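Local coordinates for protein ATP-dependent RNA helicase HrpB (Escherichia coli, PDB 6EUD) that hydrolyses ATP to ADP and phosphate as a DExH-box NTPase and RNA helicase that binds single-stranded RNA, at residues R512-N517 and G594-K599; S530-L535 and A554-I559. One frame throughout, in Å; residues are numbered along the deposited sequence.

Contact 1 of 2, residues R512-N517 and G594-K599; sequences RYQLAN and GQLTVK
Leu596 pushes its two methyls against the strand 512-515, overlapping Gln514 both at its side chain and at its backbone. CD2 lies 3.3 Å from Gln514 O and touches the methylenes of that glutamine, CB being 3.7 Å away. The two side chains run antiparallel past one another. Gln514 CG stands anti to the backbone N (chi1 -177°) and the chain stays extended beyond it, which carries OE1 alongside Leu596 CD2 at 3.5 Å. The amide end is held elsewhere: OE1 accepts from Arg507 NE, and NE2 donates to Gly518 O. Leu596 CD1 sits by the backbone N of Ala516, 3.7 Å away. Where the strand turns off, Ala516 O accepts a short, nearly straight bond from Gln595 N (2.6 Å, 163° at the hydrogen). Gly594 CA adds a CA-H...O contact to the same oxygen at 3.4 Å, and Gln595 CB and CG lie beside it. An alanine in place of Leu596 would probably open a gap between Gln514 and Ala516 and leave the methylenes of Gln514 freer to shift. The contact joins a curled sheet, consistent with the OB-like domain of DEAH/RHA helicases, to the three-stranded sheet of the HrpB connector region. Between these two segments one backbone bond stands beside leucine packing, so the seam here probably relies more on apolar fit than on sheet pairing.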
ATOM      1  N   ARG A 512      -9.519 -10.790  24.656  1.00 67.21           N
ATOM      2  CA  ARG A 512      -9.607 -11.120  23.236  1.00 69.34           C
ATOM      3  C   ARG A 512     -10.792 -10.434  22.586  1.00 61.11           C
ATOM      4  O   ARG A 512     -11.954 -10.654  22.964  1.00 57.51           O
ATOM      5  CB  ARG A 512      -9.708 -12.633  22.992  1.00 79.58           C
ATOM      6  CG  ARG A 512      -8.768 -13.118  21.884  1.00 90.35           C
ATOM      7  CD  ARG A 512      -9.122 -14.502  21.366  1.00101.85           C
ATOM      8  NE  ARG A 512      -9.363 -15.448  22.448  1.00113.33           N
ATOM      9  CZ  ARG A 512     -10.079 -16.559  22.326  1.00117.69           C
ATOM     10  NH1 ARG A 512     -10.624 -16.877  21.159  1.00120.45           N
ATOM     11  NH2 ARG A 512     -10.241 -17.356  23.371  1.00120.19           N
ATOM     12  N   TYR A 513     -10.481  -9.615  21.584  1.00 56.42           N
ATOM     13  CA  TYR A 513     -11.488  -8.846  20.877  1.00 53.91           C
ATOM     14  C   TYR A 513     -11.445  -9.109  19.379  1.00 51.21           C
ATOM     15  O   TYR A 513     -10.395  -9.418  18.813  1.00 50.96           O
ATOM     16  CB  TYR A 513     -11.294  -7.347  21.157  1.00 53.98           C
ATOM     17  CG  TYR A 513     -11.633  -6.951  22.581  1.00 51.02           C
ATOM     18  CD1 TYR A 513     -12.942  -6.633  22.929  1.00 51.33           C
ATOM     19  CD2 TYR A 513     -10.648  -6.895  23.576  1.00 44.51           C
ATOM     20  CE1 TYR A 513     -13.275  -6.277  24.217  1.00 52.83           C
ATOM     21  CE2 TYR A 513     -10.976  -6.536  24.876  1.00 47.46           C
ATOM     22  CZ  TYR A 513     -12.293  -6.231  25.187  1.00 50.15           C
ATOM     23  OH  TYR A 513     -12.654  -5.872  26.461  1.00 51.34           O
ATOM     24  N   GLN A 514     -12.592  -8.978  18.729  1.00 51.06           N
ATOM     25  CA  GLN A 514     -12.610  -8.894  17.273  1.00 50.03           C
ATOM     26  C   GLN A 514     -13.085  -7.506  16.842  1.00 47.35           C
ATOM     27  O   GLN A 514     -14.066  -6.965  17.397  1.00 46.15           O
ATOM     28  CB  GLN A 514     -13.502  -9.978  16.670  1.00 51.73           C
ATOM     29  CG  GLN A 514     -13.503  -9.972  15.154  1.00 53.59           C
ATOM     30  CD  GLN A 514     -14.330 -11.091  14.549  1.00 55.22           C
ATOM     31  OE1 GLN A 514     -15.454 -11.375  14.989  1.00 55.86           O
ATOM     32  NE2 GLN A 514     -13.769 -11.747  13.533  1.00 54.43           N
ATOM     33  N   LEU A 515     -12.396  -6.916  15.868  1.00 45.67           N
ATOM     34  CA  LEU A 515     -12.811  -5.600  15.369  1.00 46.13           C
ATOM     35  C   LEU A 515     -13.888  -5.749  14.290  1.00 46.94           C
ATOM     36  O   LEU A 515     -14.042  -6.827  13.703  1.00 50.93           O
ATOM     37  CB  LEU A 515     -11.617  -4.816  14.823  1.00 46.14           C
ATOM     38  CG  LEU A 515     -10.437  -4.572  15.772  1.00 44.30           C
ATOM     39  CD1 LEU A 515      -9.442  -3.643  15.125  1.00 43.51           C
ATOM     40  CD2 LEU A 515     -10.886  -4.010  17.109  1.00 44.95           C
ATOM     41  N   ALA A 516     -14.628  -4.673  14.033  1.00 43.31           N
ATOM     42  CA  ALA A 516     -15.685  -4.690  13.023  1.00 44.03           C
ATOM     43  C   ALA A 516     -15.159  -5.072  11.631  1.00 45.16           C
ATOM     44  O   ALA A 516     -15.911  -5.566  10.791  1.00 48.34           O
ATOM     45  CB  ALA A 516     -16.396  -3.330  12.962  1.00 41.86           C
ATOM     46  N   ASN A 517     -13.874  -4.849  11.386  1.00 45.30           N
ATOM     47  CA  ASN A 517     -13.317  -5.148  10.077  1.00 51.22           C
ATOM     48  C   ASN A 517     -12.863  -6.610  10.037  1.00 57.06           C
ATOM     49  O   ASN A 517     -12.276  -7.076   9.060  1.00 56.72           O
ATOM     50  CB  ASN A 517     -12.169  -4.189   9.751  1.00 45.40           C
ATOM     51  CG  ASN A 517     -10.974  -4.387  10.649  1.00 46.52           C
ATOM     52  OD1 ASN A 517     -11.015  -5.177  11.593  1.00 49.05           O
ATOM     53  ND2 ASN A 517      -9.898  -3.652  10.373  1.00 42.98           N
ATOM     54  N   GLY A 594     -20.255  -4.363  10.925  1.00 47.74           N
ATOM     55  CA  GLY A 594     -19.159  -4.900  10.138  1.00 47.15           C
ATOM     56  C   GLY A 594     -19.191  -6.416  10.181  1.00 46.92           C
ATOM     57  O   GLY A 594     -20.214  -7.015   9.874  1.00 46.38           O
ATOM     58  N   GLN A 595     -18.085  -7.028  10.598  1.00 49.88           N
ATOM     59  CA  GLN A 595     -17.975  -8.483  10.694  1.00 50.47           C
ATOM     60  C   GLN A 595     -18.419  -9.027  12.049  1.00 54.68           C
ATOM     61  O   GLN A 595     -18.321 -10.226  12.298  1.00 57.36           O
ATOM     62  CB  GLN A 595     -16.532  -8.912  10.426  1.00 53.01           C
ATOM     63  CG  GLN A 595     -16.013  -8.467   9.081  1.00 54.44           C
ATOM     64  CD  GLN A 595     -16.889  -8.968   7.961  1.00 62.39           C
ATOM     65  OE1 GLN A 595     -17.020 -10.173   7.773  1.00 72.08           O
ATOM     66  NE2 GLN A 595     -17.526  -8.050   7.231  1.00 63.70           N
ATOM     67  N   LEU A 596     -18.896  -8.137  12.921  1.00 54.75           N
ATOM     68  CA  LEU A 596     -19.263  -8.482  14.303  1.00 53.42           C
ATOM     69  C   LEU A 596     -20.738  -8.777  14.415  1.00 55.18           C
ATOM     70  O   LEU A 596     -21.565  -7.894  14.206  1.00 58.00           O
ATOM     71  CB  LEU A 596     -18.910  -7.347  15.277  1.00 51.90           C
ATOM     72  CG  LEU A 596     -17.432  -7.028  15.462  1.00 52.29           C
ATOM     73  CD1 LEU A 596     -17.248  -5.843  16.407  1.00 53.97           C
ATOM     74  CD2 LEU A 596     -16.722  -8.272  15.978  1.00 52.84           C
ATOM     75  N   THR A 597     -21.079 -10.015  14.747  1.00 55.32           N
ATOM     76  CA  THR A 597     -22.480 -10.354  14.913  1.00 60.07           C
ATOM     77  C   THR A 597     -22.979  -9.756  16.223  1.00 66.80           C
ATOM     78  O   THR A 597     -22.410  -9.997  17.290  1.00 70.95           O
ATOM     79  CB  THR A 597     -22.700 -11.867  14.884  1.00 60.66           C
ATOM     80  OG1 THR A 597     -22.294 -12.375  13.606  1.00 62.79           O
ATOM     81  CG2 THR A 597     -24.168 -12.189  15.104  1.00 60.92           C
ATOM     82  N   VAL A 598     -24.021  -8.938  16.140  1.00 68.69           N
ATOM     83  CA  VAL A 598     -24.522  -8.261  17.332  1.00 73.30           C
ATOM     84  C   VAL A 598     -25.721  -9.019  17.880  1.00 75.71           C
ATOM     85  O   VAL A 598     -25.903  -9.144  19.097  1.00 75.78           O
ATOM     86  CB  VAL A 598     -24.906  -6.802  17.030  1.00 75.90           C
ATOM     87  CG1 VAL A 598     -25.605  -6.162  18.224  1.00 81.74           C
ATOM     88  CG2 VAL A 598     -23.674  -6.018  16.663  1.00 75.45           C
ATOM     89  N   LYS A 599     -26.526  -9.542  16.963  1.00 73.08           N
ATOM     90  CA  LYS A 599     -27.690 -10.313  17.341  1.00 70.83           C
ATOM     91  C   LYS A 599     -28.064 -11.280  16.225  1.00 67.87           C
ATOM     92  O   LYS A 599     -27.909 -10.970  15.043  1.00 68.37           O
ATOM     93  CB  LYS A 599     -28.861  -9.385  17.671  1.00 71.97           C
ATOM     94  CG  LYS A 599     -29.960 -10.070  18.452  1.00 79.09           C
ATOM     95  CD  LYS A 599     -31.102  -9.127  18.798  1.00 85.24           C
ATOM     96  CE  LYS A 599     -31.908  -8.749  17.567  1.00 87.66           C
ATOM     97  NZ  LYS A 599     -33.148  -8.010  17.946  1.00 90.25           N
TER

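Contact 2 of 2, residues S530-L535 and A554-I559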
ATOM      1  N   SER A 530     -10.584  -4.380  29.552  1.00 74.66           N
ATOM      2  CA  SER A 530     -10.912  -5.767  29.200  1.00 74.94           C
ATOM      3  C   SER A 530     -11.928  -6.376  30.176  1.00 71.71           C
ATOM      4  O   SER A 530     -12.250  -7.563  30.095  1.00 68.56           O
ATOM      5  CB  SER A 530      -9.644  -6.625  29.125  1.00 78.69           C
ATOM      6  OG  SER A 530      -8.924  -6.600  30.340  1.00 85.11           O
ATOM      7  N   ARG A 531     -12.442  -5.547  31.083  1.00 71.02           N
ATOM      8  CA  ARG A 531     -13.597  -5.908  31.891  1.00 74.48           C
ATOM      9  C   ARG A 531     -14.894  -5.639  31.118  1.00 74.88           C
ATOM     10  O   ARG A 531     -15.982  -5.980  31.584  1.00 78.74           O
ATOM     11  CB  ARG A 531     -13.610  -5.131  33.219  1.00 81.24           C
ATOM     12  CG  ARG A 531     -12.325  -5.213  34.055  1.00 83.34           C
ATOM     13  CD  ARG A 531     -12.183  -6.530  34.804  1.00 85.62           C
ATOM     14  NE  ARG A 531     -11.783  -7.624  33.919  1.00 88.33           N
ATOM     15  CZ  ARG A 531     -10.533  -7.849  33.525  1.00 89.64           C
ATOM     16  NH1 ARG A 531      -9.552  -7.046  33.926  1.00 91.41           N
ATOM     17  NH2 ARG A 531     -10.263  -8.871  32.722  1.00 88.47           N
ATOM     18  N   HIS A 532     -14.783  -5.027  29.939  1.00 70.34           N
ATOM     19  CA  HIS A 532     -15.968  -4.646  29.181  1.00 67.51           C
ATOM     20  C   HIS A 532     -16.055  -5.341  27.838  1.00 60.32           C
ATOM     21  O   HIS A 532     -15.038  -5.687  27.233  1.00 57.88           O
ATOM     22  CB  HIS A 532     -16.001  -3.133  28.982  1.00 71.71           C
ATOM     23  CG  HIS A 532     -16.013  -2.367  30.263  1.00 74.44           C
ATOM     24  ND1 HIS A 532     -17.169  -2.125  30.974  1.00 75.13           N
ATOM     25  CD2 HIS A 532     -15.006  -1.810  30.976  1.00 74.81           C
ATOM     26  CE1 HIS A 532     -16.873  -1.440  32.065  1.00 76.25           C
ATOM     27  NE2 HIS A 532     -15.568  -1.237  32.090  1.00 75.78           N
ATOM     28  N   GLU A 533     -17.282  -5.518  27.359  1.00 58.06           N
ATOM     29  CA  GLU A 533     -17.518  -6.263  26.130  1.00 59.16           C
ATOM     30  C   GLU A 533     -17.392  -5.441  24.851  1.00 57.57           C
ATOM     31  O   GLU A 533     -16.962  -5.956  23.806  1.00 59.99           O
ATOM     32  CB  GLU A 533     -18.900  -6.896  26.169  1.00 64.15           C
ATOM     33  CG  GLU A 533     -19.200  -7.734  24.955  1.00 68.25           C
ATOM     34  CD  GLU A 533     -20.556  -8.364  25.041  1.00 73.81           C
ATOM     35  OE1 GLU A 533     -21.204  -8.170  26.095  1.00 77.51           O
ATOM     36  OE2 GLU A 533     -20.971  -9.037  24.071  1.00 71.71           O
ATOM     37  N   TRP A 534     -17.779  -4.175  24.906  1.00 53.23           N
ATOM     38  CA  TRP A 534     -17.721  -3.356  23.696  1.00 53.75           C
ATOM     39  C   TRP A 534     -16.818  -2.139  23.834  1.00 51.51           C
ATOM     40  O   TRP A 534     -16.975  -1.346  24.761  1.00 52.76           O
ATOM     41  CB  TRP A 534     -19.119  -2.915  23.299  1.00 55.48           C
ATOM     42  CG  TRP A 534     -19.913  -4.008  22.731  1.00 56.44           C
ATOM     43  CD1 TRP A 534     -20.702  -4.879  23.413  1.00 59.41           C
ATOM     44  CD2 TRP A 534     -20.014  -4.364  21.346  1.00 54.74           C
ATOM     45  NE1 TRP A 534     -21.290  -5.762  22.540  1.00 59.76           N
ATOM     46  CE2 TRP A 534     -20.884  -5.465  21.263  1.00 55.81           C
ATOM     47  CE3 TRP A 534     -19.456  -3.854  20.171  1.00 54.26           C
ATOM     48  CZ2 TRP A 534     -21.215  -6.069  20.053  1.00 54.99           C
ATOM     49  CZ3 TRP A 534     -19.785  -4.459  18.962  1.00 54.16           C
ATOM     50  CH2 TRP A 534     -20.656  -5.555  18.916  1.00 54.53           C
ATOM     51  N   LEU A 535     -15.876  -2.004  22.904  1.00 47.25           N
ATOM     52  CA  LEU A 535     -14.950  -0.877  22.893  1.00 50.62           C
ATOM     53  C   LEU A 535     -14.882  -0.229  21.522  1.00 52.23           C
ATOM     54  O   LEU A 535     -15.361  -0.785  20.542  1.00 41.53           O
ATOM     55  CB  LEU A 535     -13.545  -1.315  23.296  1.00 47.81           C
ATOM     56  CG  LEU A 535     -13.376  -2.120  24.584  1.00 50.38           C
ATOM     57  CD1 LEU A 535     -11.940  -2.645  24.680  1.00 46.04           C
ATOM     58  CD2 LEU A 535     -13.761  -1.270  25.808  1.00 47.54           C
ATOM     59  N   ALA A 554      -8.180   2.894  23.821  1.00 45.40           N
ATOM     60  CA  ALA A 554      -9.554   2.493  23.526  1.00 44.77           C
ATOM     61  C   ALA A 554     -10.530   3.156  24.469  1.00 45.85           C
ATOM     62  O   ALA A 554     -10.161   3.631  25.555  1.00 47.20           O
ATOM     63  CB  ALA A 554      -9.711   0.982  23.594  1.00 44.65           C
ATOM     64  N   LEU A 555     -11.783   3.170  24.039  1.00 45.37           N
ATOM     65  CA  LEU A 555     -12.861   3.754  24.817  1.00 49.95           C
ATOM     66  C   LEU A 555     -13.930   2.693  25.016  1.00 46.71           C
ATOM     67  O   LEU A 555     -14.213   1.910  24.092  1.00 45.56           O
ATOM     68  CB  LEU A 555     -13.443   4.987  24.112  1.00 50.35           C
ATOM     69  CG  LEU A 555     -14.352   5.840  25.002  1.00 56.45           C
ATOM     70  CD1 LEU A 555     -13.515   6.714  25.935  1.00 48.75           C
ATOM     71  CD2 LEU A 555     -15.333   6.667  24.178  1.00 55.99           C
ATOM     72  N   LEU A 556     -14.499   2.647  26.216  1.00 48.31           N
ATOM     73  CA  LEU A 556     -15.577   1.714  26.494  1.00 57.72           C
ATOM     74  C   LEU A 556     -16.886   2.344  26.074  1.00 56.12           C
ATOM     75  O   LEU A 556     -17.118   3.531  26.290  1.00 54.69           O
ATOM     76  CB  LEU A 556     -15.610   1.305  27.971  1.00 59.46           C
ATOM     77  CG  LEU A 556     -16.181   2.236  29.035  1.00 64.16           C
ATOM     78  CD1 LEU A 556     -17.666   1.995  29.255  1.00 64.18           C
ATOM     79  CD2 LEU A 556     -15.417   2.050  30.351  1.00 70.45           C
ATOM     80  N   VAL A 557     -17.729   1.541  25.442  1.00 57.24           N
ATOM     81  CA  VAL A 557     -19.012   2.000  24.949  1.00 57.35           C
ATOM     82  C   VAL A 557     -20.108   1.038  25.377  1.00 63.78           C
ATOM     83  O   VAL A 557     -19.919  -0.179  25.390  1.00 67.90           O
ATOM     84  CB  VAL A 557     -19.017   2.131  23.416  1.00 54.76           C
ATOM     85  CG1 VAL A 557     -18.026   3.192  22.976  1.00 54.50           C
ATOM     86  CG2 VAL A 557     -18.682   0.811  22.769  1.00 45.58           C
ATOM     87  N   ASP A 558     -21.248   1.589  25.763  1.00 66.31           N
ATOM     88  CA  ASP A 558     -22.444   0.784  25.899  1.00 68.41           C
ATOM     89  C   ASP A 558     -23.004   0.623  24.488  1.00 65.17           C
ATOM     90  O   ASP A 558     -23.409   1.600  23.854  1.00 66.21           O
ATOM     91  CB  ASP A 558     -23.441   1.440  26.854  1.00 75.30           C
ATOM     92  CG  ASP A 558     -24.660   0.579  27.106  1.00 80.35           C
ATOM     93  OD1 ASP A 558     -24.747  -0.033  28.196  1.00 86.97           O
ATOM     94  OD2 ASP A 558     -25.532   0.517  26.216  1.00 77.91           O
ATOM     95  N   ILE A 559     -22.993  -0.604  23.984  1.00 59.92           N
ATOM     96  CA  ILE A 559     -23.270  -0.824  22.575  1.00 59.41           C
ATOM     97  C   ILE A 559     -24.701  -0.464  22.235  1.00 59.29           C
ATOM     98  O   ILE A 559     -24.987  -0.044  21.115  1.00 57.16           O
ATOM     99  CB  ILE A 559     -22.981  -2.296  22.152  1.00 64.31           C
ATOM    100  CG1 ILE A 559     -23.027  -2.447  20.628  1.00 57.74           C
ATOM    101  CG2 ILE A 559     -23.926  -3.278  22.857  1.00 67.27           C
ATOM    102  CD1 ILE A 559     -22.084  -1.540  19.892  1.00 54.54           C
TER
HETATM  103  O   HOH W   1     -19.444  -2.828  26.444  1.00 44.03           O
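Trp534 and Val557 share a water that is held from both segments: it accepts from Trp534 N at 2.6 Å and donates to Val557 O at 2.9 Å. Next to it, Val557 N gives a nearly straight bond to Trp534 O (3.1 Å, 173° at the hydrogen), although the donor is tilted well out of the carbonyl plane. The water takes the place of a second direct backbone bond. Further along, Leu535 faces Leu556 as an antiparallel non-hydrogen-bonded pair. Leu535 CD2 rests on Leu556 CB at 3.8 Å, and Leu535 CA makes a CA-H...O contact with Leu555 O at 3.1 Å. This pairs the beginning of strand 534-542 with the short strand 554-556 within a curled sheet consistent with the OB-like domain of DEAH/RHA helicases, after which Asp558 N-caps helix 559-565. Ile559, in the first turn of that helix, lies over one face of the Trp534 indole. Its CB is 3.5 Å from the centre of the five-membered ring and 9° off the normal, a CH-pi contact. CG1 is anti to the backbone N (chi1 -170°), which sets it over the middle of the ring system; CG2 approaches NE1, and CD1 reaches CE3 at 3.5 Å; the two side chains cross obliquely. Near the start of 530-535, Leu556 CD2 stands over one face of the His532 imidazole, offset toward the rim and nearest NE2 at 3.7 Å.

How the contacts relate
Both contacts reach the same curled sheet, their centres 12 Å apart, and contact 2 is nested along the chain inside the loop that contact 1 closes. The residues 530-535 and 554-559 pair two strands within that sheet, whereas 512-517 and 594-599 tie its strand 512-515 to the neighbouring three-stranded sheet. Tyr513 bridges them: its OH probably hydrogen-bonds His532 O at 2.5 Å, and its ring packs on Leu535. Trp534 is shared too, since Leu596 and Val598 touch the same indole that Ile559 overlies. The connector therefore probably packs in part on a side chain that contact 2 also holds, well away from the ATP site.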